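Local coordinates for erythromycin C-12 hydroxylase (Saccharopolyspora erythraea, PDB 2JJN), which hydroxylates erythromycin D at C-12 of its macrolactone ring to give erythromycin C, as a heme-containing cytochrome P450 monooxygenase, at residues P22-A25 against A29-D32; P42-R47 against H52-A57. The protein carries 2 engineered substitutions. All coordinates share one frame; numbering follows the deposited sequence. Where two conformers were deposited one is given.

Interaction 1. Residues P22-A25 against A29-D32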
ATOM      1  N   PRO A  22     -10.205 -17.537  -0.171  1.00 28.91           N
ATOM      2  CA  PRO A  22     -10.216 -17.520   1.306  1.00 27.79           C
ATOM      3  C   PRO A  22      -9.879 -16.115   1.854  1.00 26.97           C
ATOM      4  O   PRO A  22      -9.326 -15.278   1.119  1.00 27.73           O
ATOM      5  CB  PRO A  22      -9.129 -18.537   1.695  1.00 27.28           C
ATOM      6  CG  PRO A  22      -8.889 -19.373   0.488  1.00 27.51           C
ATOM      7  CD  PRO A  22      -9.203 -18.480  -0.709  1.00 28.25           C
ATOM      8  N   GLY A  23     -10.287 -15.823   3.090  1.00 25.70           N
ATOM      9  CA  GLY A  23     -10.069 -14.479   3.653  1.00 23.50           C
ATOM     10  C   GLY A  23      -8.593 -14.200   3.927  1.00 22.49           C
ATOM     11  O   GLY A  23      -7.759 -15.122   3.951  1.00 23.31           O
ATOM     12  N   MET A  24      -8.262 -12.931   4.141  1.00 20.26           N
ATOM     13  CA  MET A  24      -6.835 -12.562   4.324  1.00 19.57           C
ATOM     14  C   MET A  24      -6.340 -12.869   5.709  1.00 18.45           C
ATOM     15  O   MET A  24      -5.154 -12.945   5.914  1.00 17.87           O
ATOM     16  CB  MET A  24      -6.584 -11.078   4.074  1.00 19.93           C
ATOM     17  CG  MET A  24      -7.063 -10.547   2.745  0.80 19.76           C
ATOM     18  SD  MET A  24      -5.952 -11.092   1.406  0.80 17.15           S
ATOM     19  CE  MET A  24      -6.633 -10.094   0.096  0.80 19.43           C
ATOM     20  N   ALA A  25      -7.236 -13.019   6.681  1.00 17.61           N
ATOM     21  CA  ALA A  25      -6.794 -13.113   8.074  1.00 18.45           C
ATOM     22  C   ALA A  25      -6.016 -14.356   8.418  1.00 18.94           C
ATOM     23  O   ALA A  25      -5.103 -14.302   9.247  1.00 20.76           O
ATOM     24  CB  ALA A  25      -7.967 -12.979   8.997  1.00 19.12           C
ATOM     25  N   ALA A  29      -3.437 -20.382   5.682  1.00 22.18           N
ATOM     26  CA  ALA A  29      -4.452 -21.045   4.851  1.00 21.51           C
ATOM     27  C   ALA A  29      -4.519 -20.390   3.478  1.00 21.52           C
ATOM     28  O   ALA A  29      -4.673 -21.087   2.463  1.00 22.96           O
ATOM     29  CB  ALA A  29      -5.833 -21.011   5.527  1.00 22.70           C
ATOM     30  N   LEU A  30      -4.405 -19.066   3.449  1.00 20.93           N
ATOM     31  CA  LEU A  30      -4.437 -18.334   2.181  1.00 20.60           C
ATOM     32  C   LEU A  30      -3.231 -18.727   1.348  1.00 20.94           C
ATOM     33  O   LEU A  30      -3.391 -19.020   0.183  1.00 20.18           O
ATOM     34  CB  LEU A  30      -4.448 -16.830   2.439  1.00 20.23           C
ATOM     35  CG  LEU A  30      -4.393 -15.975   1.160  1.00 21.91           C
ATOM     36  CD1 LEU A  30      -5.599 -16.306   0.284  1.00 23.01           C
ATOM     37  CD2 LEU A  30      -4.404 -14.492   1.561  1.00 25.35           C
ATOM     38  N   LEU A  31      -2.030 -18.702   1.931  1.00 20.03           N
ATOM     39  CA  LEU A  31      -0.834 -19.062   1.174  1.00 20.10           C
ATOM     40  C   LEU A  31      -0.902 -20.468   0.620  1.00 20.57           C
ATOM     41  O   LEU A  31      -0.518 -20.710  -0.527  1.00 21.11           O
ATOM     42  CB  LEU A  31       0.429 -18.869   2.044  1.00 19.94           C
ATOM     43  CG  LEU A  31       0.698 -17.396   2.362  1.00 21.16           C
ATOM     44  CD1 LEU A  31       1.763 -17.302   3.421  1.00 24.83           C
ATOM     45  CD2 LEU A  31       1.093 -16.583   1.127  1.00 24.11           C
ATOM     46  N   ASP A  32      -1.398 -21.407   1.432  1.00 20.40           N
ATOM     47  CA  ASP A  32      -1.452 -22.809   0.998  1.00 21.97           C
ATOM     48  C   ASP A  32      -2.398 -22.907  -0.212  1.00 21.67           C
ATOM     49  O   ASP A  32      -2.094 -23.581  -1.207  1.00 22.38           O
ATOM     50  CB  ASP A  32      -1.952 -23.671   2.167  1.00 22.65           C
ATOM     51  CG  ASP A  32      -0.852 -23.945   3.204  1.00 28.47           C
ATOM     52  OD1 ASP A  32       0.337 -23.671   2.917  1.00 33.43           O
ATOM     53  OD2 ASP A  32      -1.191 -24.471   4.288  1.00 35.28           O
TER
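Leu30 carries this contact from the helix side, and its two methyl groups meet different residues of the 22-25 loop. Leu30 CD2 lies 3.7 Å from the sulfur SD of Met24 in the conformer given, one of two modelled, so this contact is less certain. In that conformer the two side chains cross obliquely. Leu30 CD2 also comes within 4.2 Å of Met24 CA, so it touches the backbone of that residue as well. The other methyl, CD1, rests near Pro22, where the 22-25 segment begins. Leu30 CD1 is 4.0 Å from Pro22 O and 4.3 Å from the ring atom Pro22 CD. At the root of the side chain, Leu30 CB lies 4.0 Å from Gly23 O. The loop thus curves around one leucine, and van der Waals packing joins the two segments.

The torsions explain the fit. Leu30 has CG anti to its own nitrogen (chi1 176°), which carries the forked end out from the helix to the loop. Met24 starts away from the helix, but in the same conformer its chain bends at chi2 (-75°) and brings SD back to the leucine.

Further out, Met24 is tied by backbone hydrogen bonding to Glu390, and its side chain also touches Pro289. Asp26 OD1 accepts a hydrogen bond from Ala29 N near the start of the helix. The contact folds the loop before helix 27-40 back onto the first turn of that helix. On the helix, Leu30 and Leu31 both touch Leu317 of the short helix 316-320, which follows strand 311-315.

Interaction 2. Residues P42-R47 against H52-A57. With SO4 (sulfate ion), chain E; SO4 (sulfate ion), chain G.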
ATOM      1  N   PRO A  42      -4.338 -21.844 -12.362  1.00 12.74           N
ATOM      2  CA  PRO A  42      -3.620 -20.579 -12.253  1.00 12.43           C
ATOM      3  C   PRO A  42      -4.409 -19.353 -12.726  1.00 12.79           C
ATOM      4  O   PRO A  42      -4.011 -18.229 -12.393  1.00 12.98           O
ATOM      5  CB  PRO A  42      -2.400 -20.776 -13.161  1.00 13.76           C
ATOM      6  CG  PRO A  42      -2.864 -21.794 -14.195  1.00 15.32           C
ATOM      7  CD  PRO A  42      -3.744 -22.759 -13.369  1.00 13.79           C
ATOM      8  N   VAL A  43      -5.533 -19.575 -13.391  1.00 11.38           N
ATOM      9  CA  VAL A  43      -6.473 -18.487 -13.802  1.00 11.57           C
ATOM     10  C   VAL A  43      -7.850 -18.978 -13.434  1.00 12.12           C
ATOM     11  O   VAL A  43      -8.336 -19.953 -14.032  1.00 13.62           O
ATOM     12  CB  VAL A  43      -6.366 -18.192 -15.315  1.00 12.75           C
ATOM     13  CG1 VAL A  43      -7.338 -17.088 -15.709  1.00 13.67           C
ATOM     14  CG2 VAL A  43      -4.934 -17.809 -15.663  1.00 13.92           C
ATOM     15  N   TRP A  44      -8.496 -18.309 -12.477  1.00 11.26           N
ATOM     16  CA  TRP A  44      -9.662 -18.885 -11.819  1.00 10.81           C
ATOM     17  C   TRP A  44     -10.805 -17.862 -11.825  1.00 10.56           C
ATOM     18  O   TRP A  44     -10.585 -16.676 -11.579  1.00 12.51           O
ATOM     19  CB  TRP A  44      -9.312 -19.200 -10.352  1.00 11.08           C
ATOM     20  CG  TRP A  44     -10.462 -19.690  -9.557  1.00 10.99           C
ATOM     21  CD1 TRP A  44     -11.196 -20.824  -9.783  1.00 13.61           C
ATOM     22  CD2 TRP A  44     -10.979 -19.089  -8.365  1.00 12.39           C
ATOM     23  NE1 TRP A  44     -12.193 -20.933  -8.808  1.00 15.47           N
ATOM     24  CE2 TRP A  44     -12.064 -19.890  -7.924  1.00 14.22           C
ATOM     25  CE3 TRP A  44     -10.645 -17.945  -7.648  1.00 14.65           C
ATOM     26  CZ2 TRP A  44     -12.821 -19.559  -6.759  1.00 14.62           C
ATOM     27  CZ3 TRP A  44     -11.385 -17.606  -6.515  1.00 13.66           C
ATOM     28  CH2 TRP A  44     -12.474 -18.408  -6.086  1.00 14.23           C
ATOM     29  N   GLN A  45     -12.029 -18.322 -12.081  1.00  9.36           N
ATOM     30  CA  GLN A  45     -13.192 -17.443 -12.130  1.00 10.45           C
ATOM     31  C   GLN A  45     -14.031 -17.743 -10.911  1.00 11.25           C
ATOM     32  O   GLN A  45     -14.408 -18.897 -10.684  1.00 12.60           O
ATOM     33  CB  GLN A  45     -14.000 -17.812 -13.382  1.00  9.98           C
ATOM     34  CG  GLN A  45     -15.255 -16.960 -13.560  1.00 11.00           C
ATOM     35  CD  GLN A  45     -16.133 -17.432 -14.717  1.00 10.28           C
ATOM     36  OE1 GLN A  45     -16.926 -16.645 -15.341  1.00 14.96           O
ATOM     37  NE2 GLN A  45     -16.031 -18.687 -15.016  1.00  7.56           N
ATOM     38  N   ASP A  46     -14.285 -16.729 -10.088  1.00 11.13           N
ATOM     39  CA  ASP A  46     -15.066 -16.894  -8.867  1.00 11.48           C
ATOM     40  C   ASP A  46     -16.576 -16.784  -9.066  1.00 11.69           C
ATOM     41  O   ASP A  46     -17.058 -16.595 -10.196  1.00 12.90           O
ATOM     42  CB  ASP A  46     -14.535 -15.999  -7.723  1.00 13.50           C
ATOM     43  CG  ASP A  46     -14.895 -14.533  -7.866  1.00 12.18           C
ATOM     44  OD1 ASP A  46     -15.847 -14.204  -8.634  1.00 12.75           O
ATOM     45  OD2 ASP A  46     -14.204 -13.747  -7.161  1.00 10.56           O
ATOM     46  N   ARG A  47     -17.308 -16.919  -7.948  1.00 13.13           N
ATOM     47  CA  ARG A  47     -18.780 -16.970  -8.075  1.00 14.87           C
ATOM     48  C   ARG A  47     -19.392 -15.641  -8.480  1.00 15.25           C
ATOM     49  O   ARG A  47     -20.605 -15.580  -8.833  1.00 16.17           O
ATOM     50  CB  ARG A  47     -19.404 -17.471  -6.769  1.00 16.55           C
ATOM     51  CG  ARG A  47     -19.292 -16.513  -5.617  1.00 20.72           C
ATOM     52  CD  ARG A  47     -20.135 -17.095  -4.444  1.00 28.80           C
ATOM     53  NE  ARG A  47     -20.602 -16.087  -3.519  1.00 37.09           N
ATOM     54  CZ  ARG A  47     -21.877 -15.861  -3.194  1.00 38.64           C
ATOM     55  NH1 ARG A  47     -22.864 -16.581  -3.721  1.00 41.37           N
ATOM     56  NH2 ARG A  47     -22.163 -14.912  -2.306  1.00 40.41           N
ATOM     57  N   HIS A  52      -9.144 -14.352 -11.354  1.00  9.93           N
ATOM     58  CA  HIS A  52      -8.007 -14.215 -10.468  1.00  9.85           C
ATOM     59  C   HIS A  52      -6.803 -14.866 -11.149  1.00 10.84           C
ATOM     60  O   HIS A  52      -6.911 -15.997 -11.672  1.00 11.29           O
ATOM     61  CB  HIS A  52      -8.292 -15.006  -9.188  1.00 10.99           C
ATOM     62  CG  HIS A  52      -9.419 -14.430  -8.407  1.00 10.71           C
ATOM     63  ND1 HIS A  52      -9.224 -13.568  -7.343  1.00 12.90           N
ATOM     64  CD2 HIS A  52     -10.758 -14.575  -8.556  1.00 11.27           C
ATOM     65  CE1 HIS A  52     -10.415 -13.203  -6.869  1.00 14.41           C
ATOM     66  NE2 HIS A  52     -11.355 -13.813  -7.573  1.00 10.82           N
ATOM     67  N   VAL A  53      -5.657 -14.188 -11.052  1.00  9.80           N
ATOM     68  CA  VAL A  53      -4.452 -14.631 -11.751  1.00 10.22           C
ATOM     69  C   VAL A  53      -3.368 -14.844 -10.690  1.00  9.75           C
ATOM     70  O   VAL A  53      -3.076 -13.934  -9.902  1.00 10.60           O
ATOM     71  CB  VAL A  53      -4.043 -13.580 -12.779  1.00 10.11           C
ATOM     72  CG1 VAL A  53      -2.699 -13.951 -13.389  1.00 11.01           C
ATOM     73  CG2 VAL A  53      -5.140 -13.560 -13.870  1.00 12.22           C
ATOM     74  N   PHE A  54      -2.792 -16.057 -10.661  1.00  9.46           N
ATOM     75  CA  PHE A  54      -1.928 -16.466  -9.540  1.00 10.44           C
ATOM     76  C   PHE A  54      -0.427 -16.596  -9.806  1.00 11.21           C
ATOM     77  O   PHE A  54       0.377 -16.485  -8.882  1.00 11.66           O
ATOM     78  CB  PHE A  54      -2.421 -17.802  -8.944  1.00 10.12           C
ATOM     79  CG  PHE A  54      -3.842 -17.720  -8.430  1.00 10.55           C
ATOM     80  CD1 PHE A  54      -4.870 -18.393  -9.078  1.00 12.71           C
ATOM     81  CD2 PHE A  54      -4.143 -16.880  -7.387  1.00 13.56           C
ATOM     82  CE1 PHE A  54      -6.179 -18.318  -8.601  1.00 11.61           C
ATOM     83  CE2 PHE A  54      -5.469 -16.777  -6.888  1.00 15.24           C
ATOM     84  CZ  PHE A  54      -6.499 -17.508  -7.518  1.00 13.99           C
ATOM     85  N   ARG A  55      -0.041 -16.858 -11.038  1.00 10.54           N
ATOM     86  CA  ARG A  55       1.389 -17.096 -11.296  1.00 11.94           C
ATOM     87  C   ARG A  55       2.136 -15.810 -11.603  1.00 13.30           C
ATOM     88  O   ARG A  55       1.582 -14.906 -12.233  1.00 12.22           O
ATOM     89  CB  ARG A  55       1.541 -18.044 -12.491  1.00 12.72           C
ATOM     90  CG  ARG A  55       1.146 -19.470 -12.151  1.00 12.56           C
ATOM     91  CD  ARG A  55       1.352 -20.374 -13.354  1.00 15.10           C
ATOM     92  NE  ARG A  55       0.894 -21.720 -13.062  1.00 17.28           N
ATOM     93  CZ  ARG A  55       0.577 -22.582 -14.022  1.00 21.08           C
ATOM     94  NH1 ARG A  55       0.667 -22.195 -15.314  1.00 17.35           N
ATOM     95  NH2 ARG A  55       0.177 -23.822 -13.697  1.00 22.45           N
ATOM     96  N   HIS A  56       3.413 -15.756 -11.210  1.00 17.07           N
ATOM     97  CA  HIS A  56       4.172 -14.532 -11.344  1.00 18.50           C
ATOM     98  C   HIS A  56       4.193 -14.007 -12.790  1.00 18.67           C
ATOM     99  O   HIS A  56       3.928 -12.831 -13.057  1.00 16.69           O
ATOM    100  CB  HIS A  56       5.607 -14.809 -10.883  1.00 19.24           C
ATOM    101  CG  HIS A  56       6.494 -13.610 -10.920  1.00 22.10           C
ATOM    102  ND1 HIS A  56       7.264 -13.301 -12.030  1.00 24.89           N
ATOM    103  CD2 HIS A  56       6.801 -12.689  -9.972  1.00 20.28           C
ATOM    104  CE1 HIS A  56       7.975 -12.215 -11.773  1.00 23.16           C
ATOM    105  NE2 HIS A  56       7.716 -11.819 -10.544  1.00 22.36           N
ATOM    106  N   ALA A  57       4.513 -14.877 -13.758  1.00 19.22           N
ATOM    107  CA  ALA A  57       4.604 -14.383 -15.110  1.00 18.50           C
ATOM    108  C   ALA A  57       3.269 -13.834 -15.607  1.00 18.01           C
ATOM    109  O   ALA A  57       3.240 -12.902 -16.397  1.00 18.72           O
ATOM    110  CB  ALA A  57       5.072 -15.504 -16.043  1.00 20.32           C
TER
HETATM  111  S   SO4 E 415      -0.564 -25.335 -17.222  0.60 30.59           S
HETATM  112  O1  SO4 E 415      -0.344 -25.602 -15.798  0.60 29.19           O
HETATM  113  O2  SO4 E 415      -1.918 -25.751 -17.580  0.60 30.64           O
HETATM  114  O3  SO4 E 415       0.419 -26.065 -18.021  0.60 30.71           O
HETATM  115  O4  SO4 E 415      -0.490 -23.900 -17.512  0.60 28.92           O
HETATM  116  S   SO4 G 417       9.920  -9.303  -8.622  0.50 27.83           S
HETATM  117  O1  SO4 G 417       9.338  -8.770  -7.355  0.50 20.34           O
HETATM  118  O2  SO4 G 417       8.879  -9.637  -9.592  0.50 22.72           O
HETATM  119  O3  SO4 G 417      10.756 -10.496  -8.464  0.50 29.79           O
HETATM  120  O4  SO4 G 417      10.702  -8.294  -9.323  0.50 28.49           O
HETATM  121  O   HOH W   1      -1.588 -17.361 -13.365  1.00 11.60           O
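Trp44 and His52 face each other as an antiparallel hydrogen-bonded pair in a beta hairpin, strands 43-45 and 51-53, at the edge of the mixed sheet of this P450. Trp44 N gives a hydrogen bond to His52 O (2.9 Å), and His52 N returns one to Trp44 O (2.7 Å). Beyond the non-hydrogen-bonded pair Val43 and Val53, Phe54 N bonds to Pro42 O. A water donates to Pro42 O and accepts from Arg55 N. Val53 also forms backbone hydrogen bonds with Asn313 and Trp315 of strand 311-315.

The Trp44 and His52 side chains run alongside each other, but their rings are oblique, with planes at 38°. Trp44 CZ3 lies over one face of the imidazole, and Trp44 CE3 is 3.5 Å from His52 CD2. Trp44 CB meets the edge of the Phe54 ring at CE1 (3.7 Å). Trp33 and Met37 of helix 27-40 touch both Trp44 and Phe54.

Asp46 has CG between its backbone N and carbonyl carbon (chi1 76°), which turns the carboxylate toward His52. His52 NE2 donates to Asp46 OD2 (2.9 Å) almost straight, at 175°. The oxygen lies in the imidazole plane, but the nitrogen approaches from above the carboxylate plane. Asp46 OD1 takes the backbone NH groups of Tyr48 and Val50.

Pro42 CG sits over the centre of the Arg55 guanidinium, 3.5 Å above its plane. Arg55 gives NE to Arg38 O. Its NH1 and NH2 bind a sulfate ion, probably from the crystallisation liquor.

His52 ND1 accepts from Trp315 NE1 and NE2 donates to Asp46. This fixes the ring's rotation and is consistent with a neutral histidine protonated on NE2.

The two contacts follow each other in the chain, interaction 1 closing before interaction 2 opens. Their centres are 15 Å apart and their nearest atoms about 6 Å apart, without touching. Helix 27-40 joins them: interaction 1 packs the incoming loop on its early part, and the chain then enters the hairpin of strands 43-45 and 51-53. That hairpin forms one edge of the mixed sheet, with 43-45 outermost. Both contacts lie near Gln292, a substrate-binding residue, about 8 Å from Met24 and 7 Å from His52, side chain to side chain. Gln292 lies on strand 290-295, which strand 311-315 separates from the hairpin. Both contacts are thus packing near the substrate site.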